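Local coordinates for conserved protein with 2 CBS domains (Pyrobaculum aerophilum, PDB 2RIH) that binds AMP through a pair of CBS domains that form a Bateman module, and probably acts as an adenine-nucleotide sensor, at the interface of chains A and B. Coordinates in Å, arbitrary orientation; residue numbers count along the deposited sequence, not the author numbering. Chains: chain A/B, Conserved protein with 2 CBS domains.

The interface of chains A and B. Residues chain A 96, 102, 119, 123; chain B 119-120, 123-124.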
# COMPACT_ATOMS: atom_id res chain seq x y z
N MET A 96 -5.09 6.60 10.14
CA MET A 96 -4.17 6.32 9.03
C MET A 96 -3.31 7.54 8.73
O MET A 96 -2.10 7.42 8.58
CB MET A 96 -4.93 5.91 7.77
CG MET A 96 -5.47 4.52 7.82
SD MET A 96 -6.37 4.12 6.32
CE MET A 96 -7.35 2.76 6.96
N ARG A 102 -1.42 2.83 6.14
CA ARG A 102 -2.45 2.65 5.13
C ARG A 102 -3.43 1.56 5.51
O ARG A 102 -4.25 1.15 4.69
CB ARG A 102 -1.81 2.37 3.78
CG ARG A 102 -1.07 3.57 3.23
CD ARG A 102 -0.28 3.19 2.01
NE ARG A 102 0.61 2.08 2.34
CZ ARG A 102 1.13 1.24 1.46
NH1 ARG A 102 0.90 1.38 0.16
NH2 ARG A 102 1.90 0.25 1.88
N ILE A 119 -6.80 1.63 3.28
CA ILE A 119 -7.03 2.91 2.62
C ILE A 119 -7.85 2.73 1.31
O ILE A 119 -8.62 3.61 0.92
CB ILE A 119 -5.68 3.63 2.38
CG1 ILE A 119 -5.90 5.10 2.07
CG2 ILE A 119 -4.87 2.93 1.26
CD1 ILE A 119 -4.63 5.92 2.24
N CYS A 123 -11.24 5.12 0.36
CA CYS A 123 -10.89 6.23 -0.51
C CYS A 123 -11.41 6.18 -1.94
O CYS A 123 -11.13 7.09 -2.72
CB CYS A 123 -9.38 6.39 -0.50
SG CYS A 123 -8.78 6.72 1.15
N ILE B 119 -2.98 6.91 -3.75
CA ILE B 119 -4.33 7.12 -3.19
C ILE B 119 -4.24 7.89 -1.87
O ILE B 119 -5.13 8.69 -1.53
CB ILE B 119 -5.09 5.77 -3.02
CG1 ILE B 119 -6.56 6.01 -2.62
CG2 ILE B 119 -4.38 4.86 -2.01
CD1 ILE B 119 -7.37 6.84 -3.62
N ARG B 120 -3.13 7.68 -1.16
CA ARG B 120 -2.79 8.42 0.05
C ARG B 120 -2.69 9.94 -0.21
O ARG B 120 -3.05 10.74 0.64
CB ARG B 120 -1.46 7.87 0.61
CG ARG B 120 -1.27 8.03 2.10
CD ARG B 120 0.21 8.12 2.48
NE ARG B 120 0.95 6.86 2.31
CZ ARG B 120 1.43 6.11 3.31
NH1 ARG B 120 1.27 6.46 4.58
NH2 ARG B 120 2.10 5.00 3.05
N CYS B 123 -6.69 11.16 -0.71
CA CYS B 123 -7.75 10.86 0.25
C CYS B 123 -7.79 11.64 1.56
O CYS B 123 -8.79 11.60 2.26
CB CYS B 123 -7.66 9.38 0.60
SG CYS B 123 -9.13 8.69 1.36
N PHE B 124 -6.72 12.34 1.92
CA PHE B 124 -6.68 12.94 3.26
C PHE B 124 -7.00 14.46 3.35
O PHE B 124 -7.60 14.90 4.34
CB PHE B 124 -5.38 12.55 3.97
CG PHE B 124 -5.25 11.05 4.23
CD1 PHE B 124 -6.35 10.28 4.62
CD2 PHE B 124 -4.02 10.41 4.10
CE1 PHE B 124 -6.23 8.92 4.86
CE2 PHE B 124 -3.90 9.04 4.34
CZ PHE B 124 -5.01 8.30 4.72
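A:Cys123 and B:Cys123 are joined by a disulfide, SG to SG 2.0 Å, the covalent link between the two chains. The interface as a whole is two-fold symmetric, but the bridge is not exactly so: the A:Cys123 sulfur lies beside its own backbone N (chi1 -60°), whereas that of B:Cys123 is swung anti to its N (chi1 -162°).

Around the bridge the contact is apolar. B:Ile119 lies alongside the cysteine, its CG1 packing 3.5 Å from A:Cys123 CB and its CD1 touching the same methylene. The side chains of A:Ile119 and B:Ile119 run past each other in opposite directions and meet through their branch methyls, CG2 to CG2 at 3.8 Å. The CZ end of the B:Phe124 ring is wedged between two chain A groups that come from opposite sides of its plane, both lying beyond the rim: the A:Ile119 CD1 methyl, 3.5 Å from CZ, and A:Met96 CB, 3.9 Å from CZ. The same A:Ile119 methyl also rests on the backbone of B:Arg120 at CA.

The arginines meet without a hydrogen bond or salt bridge. A:Arg102 sets its CG over the centre of the B:Arg120 guanidinium, 3.5 Å above the plane, and the two side chains cross at about a right angle with their guanidinium planes 6° apart. Two like charges this near would probably repel; the two arginines belong to different AMP sites, neither holding a nucleotide here, and AMP bound there might offset the charge. An alanine in place of B:Arg120 removes the guanidinium, which would probably leave the A:Arg102 methylenes uncovered and weaken AMP binding at that site.

A:Ile119, A:Cys123, B:Ile119, B:Arg120 and B:Cys123 belong to the short helix 119-123 that follows strand 113-118 in the second CBS domain, with B:Phe124 just past its end; A:Met96 is on helix 89-99 and A:Arg102 in the loop before strand 103-107. The helices 119-123 of the two chains face each other across the two-fold axis of the dimer.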